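Local structure of 3-hexulose-6-phosphate isomerase (Methanocaldococcus jannaschii, 1JEO) at residues A[60-64]-A[65-69]; A[158-161]-A[162-166]. The protein catalyses the interconversion of 3-hexulose 6-phosphate and fructose 6-phosphate, an isomerase of the SIS family that works as a homotetramer. All coordinates share one frame; numbering follows the deposited sequence.

Both contacts are local and lie at helix C-termini. Contact 1 comes first along the chain. It covers the end of helix 49-64 and the loop that leads into strand 69-71, an outermost strand of the parallel sheet within this chain. Contact 2 covers the last two turns of helix 144-164 and the first residues after it. Their centres are about 13 Å apart, yet side chains from the two meet directly. Leu62 CD2 lies 3.8 Å from Ile158 CD1, and Phe67 CE1 lies 3.9 Å from Ile161 CG2. Arg61 packs on Ile158, and Leu65 on Met162. An apolar seam thus joins the two helix ends, away from the residues thought to bind substrate and act in catalysis.

Contact 1: A[60-64]-A[65-69]; sequences MRLMH and LGFKS
Leu62 O takes two backbone N-H groups at the end of helix 49-64. Phe67 N gives Leu62 O the sounder bond, at 3.2 Å with an N-H...O angle of 150°. Leu65 N adds a weak one and also bonds to Arg61 O. Met63 O accepts Gly66 N at 3.0 Å, with the donor well above the carbonyl plane. A water donates to both Met63 O and Phe67 O and so bridges the helix end to the loop.

Gly66 has phi 105°. A side chain there would press on the carbonyl oxygen of Leu65, a strain that glycine avoids.

The Phe67 ring has its CG anti to the carbonyl carbon (chi1 -64°), which brings one edge to the helix end. Leu62 O lies in the ring plane, 3.3 Å from Phe67 CD1. Leu62 CD2 meets Phe67 CD1 at 4.0 Å, the two side chains slanting across each other. Ile43 and Leu165 also touch the Phe67 side chain.

Ser69 points its side chain toward the helix, its OG 3.7 Å from Leu62 CB. That hydroxyl is hydrogen-bonded to Ala59 O, one residue before the segment. His64 meets the ring of His176 with the planes nearly parallel. The positive phi of Gly66, with the bonds Phe67 N to Leu62 O and Gly66 N to Met63 O, makes a Schellman motif, here ending a helix ahead of a strand of the parallel sheet.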
ATOM      1  N   MET A  60       4.858  -6.632   6.153  1.00 12.95           N
ATOM      2  CA  MET A  60       5.914  -7.590   6.484  1.00 14.59           C
ATOM      3  C   MET A  60       7.219  -7.215   5.774  1.00 14.96           C
ATOM      4  O   MET A  60       8.286  -7.199   6.394  1.00 14.74           O
ATOM      5  CB  MET A  60       5.495  -9.007   6.075  1.00 18.41           C
ATOM      6  CG  MET A  60       6.507 -10.083   6.434  1.00 20.43           C
ATOM      7  SD  MET A  60       6.046 -11.708   5.878  1.00 23.15           S
ATOM      8  CE  MET A  60       4.958 -12.179   7.214  1.00 21.64           C
ATOM      9  N   ARG A  61       7.106  -6.850   4.497  1.00 18.30           N
ATOM     10  CA  ARG A  61       8.268  -6.478   3.696  1.00 19.20           C
ATOM     11  C   ARG A  61       8.944  -5.171   4.157  1.00 19.31           C
ATOM     12  O   ARG A  61      10.173  -5.083   4.138  1.00 19.27           O
ATOM     13  CB  ARG A  61       7.908  -6.478   2.205  1.00 18.09           C
ATOM     14  CG  ARG A  61       9.081  -6.735   1.264  1.00 19.84           C
ATOM     15  CD  ARG A  61       9.807  -8.063   1.448  1.00 21.38           C
ATOM     16  NE  ARG A  61       9.411  -9.073   0.467  1.00 23.15           N
ATOM     17  CZ  ARG A  61       9.404 -10.381   0.700  1.00 23.85           C
ATOM     18  NH1 ARG A  61       9.766 -10.856   1.884  1.00 24.47           N
ATOM     19  NH2 ARG A  61       9.022 -11.223  -0.249  1.00 24.61           N
ATOM     20  N   LEU A  62       8.156  -4.214   4.658  1.00 14.08           N
ATOM     21  CA  LEU A  62       8.689  -2.944   5.177  1.00 14.12           C
ATOM     22  C   LEU A  62       9.484  -3.200   6.453  1.00 14.20           C
ATOM     23  O   LEU A  62      10.513  -2.562   6.703  1.00 14.01           O
ATOM     24  CB  LEU A  62       7.570  -1.949   5.474  1.00 19.18           C
ATOM     25  CG  LEU A  62       6.990  -1.121   4.330  1.00 19.40           C
ATOM     26  CD1 LEU A  62       5.894  -0.238   4.892  1.00 19.68           C
ATOM     27  CD2 LEU A  62       8.074  -0.268   3.659  1.00 19.20           C
ATOM     28  N   MET A  63       9.016  -4.187   7.219  1.00 15.99           N
ATOM     29  CA  MET A  63       9.652  -4.616   8.459  1.00 16.12           C
ATOM     30  C   MET A  63      10.995  -5.272   8.108  1.00 15.45           C
ATOM     31  O   MET A  63      12.002  -5.007   8.770  1.00 15.46           O
ATOM     32  CB  MET A  63       8.720  -5.587   9.199  1.00 20.00           C
ATOM     33  CG  MET A  63       9.223  -6.151  10.522  1.00 22.05           C
ATOM     34  SD  MET A  63      10.274  -7.612  10.350  1.00 24.67           S
ATOM     35  CE  MET A  63      11.627  -6.992  11.190  1.00 23.91           C
ATOM     36  N   HIS A  64      11.007  -6.076   7.039  1.00 18.38           N
ATOM     37  CA  HIS A  64      12.209  -6.772   6.558  1.00 18.15           C
ATOM     38  C   HIS A  64      13.338  -5.806   6.195  1.00 18.53           C
ATOM     39  O   HIS A  64      14.515  -6.135   6.348  1.00 18.94           O
ATOM     40  CB  HIS A  64      11.886  -7.633   5.332  1.00 17.38           C
ATOM     41  CG  HIS A  64      11.078  -8.855   5.630  1.00 16.56           C
ATOM     42  ND1 HIS A  64      11.012  -9.424   6.884  1.00 16.72           N
ATOM     43  CD2 HIS A  64      10.320  -9.636   4.824  1.00 16.46           C
ATOM     44  CE1 HIS A  64      10.250 -10.503   6.833  1.00 16.37           C
ATOM     45  NE2 HIS A  64       9.818 -10.655   5.595  1.00 16.19           N
ATOM     46  N   LEU A  65      12.959  -4.605   5.752  1.00 21.23           N
ATOM     47  CA  LEU A  65      13.905  -3.558   5.373  1.00 21.55           C
ATOM     48  C   LEU A  65      14.381  -2.681   6.538  1.00 21.59           C
ATOM     49  O   LEU A  65      15.233  -1.808   6.348  1.00 22.36           O
ATOM     50  CB  LEU A  65      13.325  -2.687   4.251  1.00 23.24           C
ATOM     51  CG  LEU A  65      12.951  -3.336   2.913  1.00 23.35           C
ATOM     52  CD1 LEU A  65      12.587  -2.240   1.936  1.00 23.13           C
ATOM     53  CD2 LEU A  65      14.084  -4.180   2.358  1.00 23.45           C
ATOM     54  N   GLY A  66      13.821  -2.904   7.728  1.00 22.97           N
ATOM     55  CA  GLY A  66      14.232  -2.150   8.905  1.00 22.67           C
ATOM     56  C   GLY A  66      13.326  -1.060   9.429  1.00 22.45           C
ATOM     57  O   GLY A  66      13.665  -0.416  10.421  1.00 22.40           O
ATOM     58  N   PHE A  67      12.188  -0.842   8.774  1.00 18.66           N
ATOM     59  CA  PHE A  67      11.231   0.178   9.205  1.00 18.50           C
ATOM     60  C   PHE A  67      10.370  -0.352  10.346  1.00 18.33           C
ATOM     61  O   PHE A  67      10.240  -1.565  10.508  1.00 18.36           O
ATOM     62  CB  PHE A  67      10.315   0.576   8.042  1.00 23.02           C
ATOM     63  CG  PHE A  67      11.031   1.232   6.897  1.00 23.40           C
ATOM     64  CD1 PHE A  67      11.375   0.490   5.754  1.00 23.14           C
ATOM     65  CD2 PHE A  67      11.369   2.595   6.954  1.00 23.35           C
ATOM     66  CE1 PHE A  67      12.057   1.098   4.669  1.00 23.47           C
ATOM     67  CE2 PHE A  67      12.052   3.223   5.880  1.00 23.27           C
ATOM     68  CZ  PHE A  67      12.397   2.470   4.732  1.00 23.34           C
ATOM     69  N   LYS A  68       9.830   0.558  11.160  1.00 20.61           N
ATOM     70  CA  LYS A  68       8.935   0.185  12.263  1.00 20.10           C
ATOM     71  C   LYS A  68       7.543   0.125  11.624  1.00 19.59           C
ATOM     72  O   LYS A  68       6.830   1.128  11.524  1.00 18.92           O
ATOM     73  CB  LYS A  68       9.014   1.199  13.415  1.00 47.30           C
ATOM     74  CG  LYS A  68      10.367   1.196  14.137  1.00 48.09           C
ATOM     75  CD  LYS A  68      10.300   1.787  15.546  1.00 48.71           C
ATOM     76  CE  LYS A  68      10.274   3.311  15.547  1.00 49.33           C
ATOM     77  NZ  LYS A  68      10.147   3.869  16.927  1.00 49.53           N
ATOM     78  N   SER A  69       7.245  -1.050  11.077  1.00 21.89           N
ATOM     79  CA  SER A  69       6.002  -1.321  10.363  1.00 21.32           C
ATOM     80  C   SER A  69       4.994  -2.085  11.201  1.00 20.40           C
ATOM     81  O   SER A  69       5.368  -2.963  11.984  1.00 20.07           O
ATOM     82  CB  SER A  69       6.322  -2.115   9.099  1.00 27.63           C
ATOM     83  OG  SER A  69       5.191  -2.237   8.261  1.00 29.06           O
TER
HETATM   84  O   HOH W   1      12.016  -3.831  11.265  1.00 28.57           O

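Contact 2: A[158-161]-A[162-166]; sequences IAEI and MKRLN
Ile158 and Met162 meet on the packed side of the end of helix 144-164. Met162 CE reaches Ile158 CG2 at 3.6 Å, and the two side chains cross at a slant. The methionine chain runs extended from CB and then bends at its last torsion (chi3 -89°), which swings the methyl back to the isoleucine. Ile161 and Leu165 lie side by side and point the same way, with Ile161 CG2 3.9 Å from Leu165 CD1. Ile158 and Ile161 are buried. Leu62 and Leu65 touch both of them, and Ile34 and Ile37 of helix 24-39 also pack on Ile161.

Four i to i+4 backbone bonds hold the helix end. Met162 N to Ile158 O is the shortest, at 3.0 Å. Leu165 N to Ile161 O, at 3.1 Å, is the last.

The other side is polar and looser. Glu160 bends at chi2 (-60°), which folds its carboxylate toward the extended chain of Lys163. Lys163 NZ donates to Glu160 OE2 at 2.9 Å in a salt bridge, on the syn side and 25° out of the carboxylate plane. Lys163 is exposed, so solvent probably weakens this pairing. Arg164 NH2 stands 4.3 Å from Glu160 OE1, too far for a salt bridge. Its salt bridge is with Asp31 of helix 24-39. With an alanine at Glu160, the Lys163 ammonium would probably be left without its mate and its long chain freer to swing.

Leu165 is the first residue to leave helical geometry. The whole is typical of the C-terminal end of an amphipathic helix, with an i to i+3 salt bridge on its outer face.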
ATOM      1  N   ILE A 158       8.801  -1.508  -2.806  1.00 19.22           N
ATOM      2  CA  ILE A 158       9.856  -2.131  -2.000  1.00 19.66           C
ATOM      3  C   ILE A 158      11.143  -2.190  -2.834  1.00 20.32           C
ATOM      4  O   ILE A 158      12.215  -1.847  -2.333  1.00 20.01           O
ATOM      5  CB  ILE A 158       9.440  -3.560  -1.525  1.00 12.94           C
ATOM      6  CG1 ILE A 158       8.268  -3.471  -0.535  1.00 12.45           C
ATOM      7  CG2 ILE A 158      10.625  -4.308  -0.903  1.00 12.92           C
ATOM      8  CD1 ILE A 158       8.578  -2.719   0.774  1.00 11.51           C
ATOM      9  N   ALA A 159      11.005  -2.540  -4.116  1.00 16.16           N
ATOM     10  CA  ALA A 159      12.132  -2.622  -5.055  1.00 17.45           C
ATOM     11  C   ALA A 159      12.823  -1.268  -5.179  1.00 18.15           C
ATOM     12  O   ALA A 159      14.051  -1.190  -5.121  1.00 18.89           O
ATOM     13  CB  ALA A 159      11.658  -3.097  -6.426  1.00 14.15           C
ATOM     14  N   GLU A 160      12.017  -0.208  -5.266  1.00 16.69           N
ATOM     15  CA  GLU A 160      12.531   1.151  -5.370  1.00 17.63           C
ATOM     16  C   GLU A 160      13.146   1.669  -4.069  1.00 17.96           C
ATOM     17  O   GLU A 160      14.085   2.465  -4.116  1.00 17.51           O
ATOM     18  CB  GLU A 160      11.456   2.116  -5.878  1.00 26.67           C
ATOM     19  CG  GLU A 160      11.018   1.890  -7.326  1.00 27.16           C
ATOM     20  CD  GLU A 160      12.153   2.024  -8.332  1.00 27.75           C
ATOM     21  OE1 GLU A 160      12.821   3.077  -8.347  1.00 27.80           O
ATOM     22  OE2 GLU A 160      12.375   1.066  -9.106  1.00 27.72           O
ATOM     23  N   ILE A 161      12.640   1.208  -2.917  1.00 17.76           N
ATOM     24  CA  ILE A 161      13.185   1.624  -1.613  1.00 18.72           C
ATOM     25  C   ILE A 161      14.577   1.005  -1.422  1.00 19.83           C
ATOM     26  O   ILE A 161      15.489   1.671  -0.932  1.00 20.06           O
ATOM     27  CB  ILE A 161      12.238   1.265  -0.409  1.00 16.89           C
ATOM     28  CG1 ILE A 161      10.953   2.097  -0.483  1.00 16.69           C
ATOM     29  CG2 ILE A 161      12.924   1.559   0.941  1.00 16.62           C
ATOM     30  CD1 ILE A 161       9.852   1.682   0.508  1.00 16.85           C
ATOM     31  N   MET A 162      14.739  -0.241  -1.872  1.00 23.98           N
ATOM     32  CA  MET A 162      16.014  -0.963  -1.780  1.00 25.47           C
ATOM     33  C   MET A 162      17.095  -0.339  -2.671  1.00 26.29           C
ATOM     34  O   MET A 162      18.261  -0.294  -2.284  1.00 25.97           O
ATOM     35  CB  MET A 162      15.839  -2.438  -2.146  1.00 23.99           C
ATOM     36  CG  MET A 162      15.041  -3.259  -1.153  1.00 24.22           C
ATOM     37  SD  MET A 162      15.070  -5.033  -1.515  1.00 25.04           S
ATOM     38  CE  MET A 162      13.787  -5.148  -2.491  1.00 24.18           C
ATOM     39  N   LYS A 163      16.684   0.166  -3.838  1.00 30.27           N
ATOM     40  CA  LYS A 163      17.574   0.823  -4.809  1.00 31.75           C
ATOM     41  C   LYS A 163      18.097   2.165  -4.297  1.00 32.75           C
ATOM     42  O   LYS A 163      19.284   2.467  -4.441  1.00 32.91           O
ATOM     43  CB  LYS A 163      16.837   1.099  -6.123  1.00 26.93           C
ATOM     44  CG  LYS A 163      16.551  -0.091  -6.991  1.00 26.98           C
ATOM     45  CD  LYS A 163      15.764   0.356  -8.207  1.00 26.73           C
ATOM     46  CE  LYS A 163      15.476  -0.788  -9.136  1.00 26.89           C
ATOM     47  NZ  LYS A 163      14.585  -0.386 -10.256  1.00 26.80           N
ATOM     48  N   ARG A 164      17.199   2.956  -3.709  1.00 25.94           N
ATOM     49  CA  ARG A 164      17.527   4.286  -3.186  1.00 27.20           C
ATOM     50  C   ARG A 164      18.342   4.288  -1.901  1.00 27.99           C
ATOM     51  O   ARG A 164      19.120   5.214  -1.661  1.00 28.06           O
ATOM     52  CB  ARG A 164      16.251   5.111  -2.996  1.00 49.38           C
ATOM     53  CG  ARG A 164      15.538   5.422  -4.297  1.00 49.89           C
ATOM     54  CD  ARG A 164      14.197   6.080  -4.058  1.00 50.14           C
ATOM     55  NE  ARG A 164      13.396   6.107  -5.279  1.00 50.38           N
ATOM     56  CZ  ARG A 164      12.474   7.023  -5.562  1.00 50.49           C
ATOM     57  NH1 ARG A 164      12.221   8.015  -4.716  1.00 50.62           N
ATOM     58  NH2 ARG A 164      11.779   6.926  -6.687  1.00 50.59           N
ATOM     59  N   LEU A 165      18.163   3.253  -1.085  1.00 26.65           N
ATOM     60  CA  LEU A 165      18.881   3.139   0.183  1.00 27.86           C
ATOM     61  C   LEU A 165      20.035   2.128   0.155  1.00 28.61           C
ATOM     62  O   LEU A 165      20.667   1.879   1.187  1.00 28.65           O
ATOM     63  CB  LEU A 165      17.903   2.826   1.328  1.00 30.61           C
ATOM     64  CG  LEU A 165      16.747   3.792   1.626  1.00 30.85           C
ATOM     65  CD1 LEU A 165      15.935   3.261   2.807  1.00 30.88           C
ATOM     66  CD2 LEU A 165      17.264   5.205   1.915  1.00 30.71           C
ATOM     67  N   ASN A 166      20.314   1.578  -1.035  1.00 29.51           N
ATOM     68  CA  ASN A 166      21.379   0.584  -1.283  1.00 30.60           C
ATOM     69  C   ASN A 166      21.307  -0.677  -0.402  1.00 31.04           C
ATOM     70  O   ASN A 166      22.315  -1.134   0.149  1.00 31.07           O
ATOM     71  CB  ASN A 166      22.776   1.234  -1.218  1.00133.74           C
ATOM     72  CG  ASN A 166      23.067   2.114  -2.417  1.00134.26           C
ATOM     73  OD1 ASN A 166      23.494   1.630  -3.464  1.00 58.04           O
ATOM     74  ND2 ASN A 166      22.840   3.415  -2.269  1.00 58.04           N
TER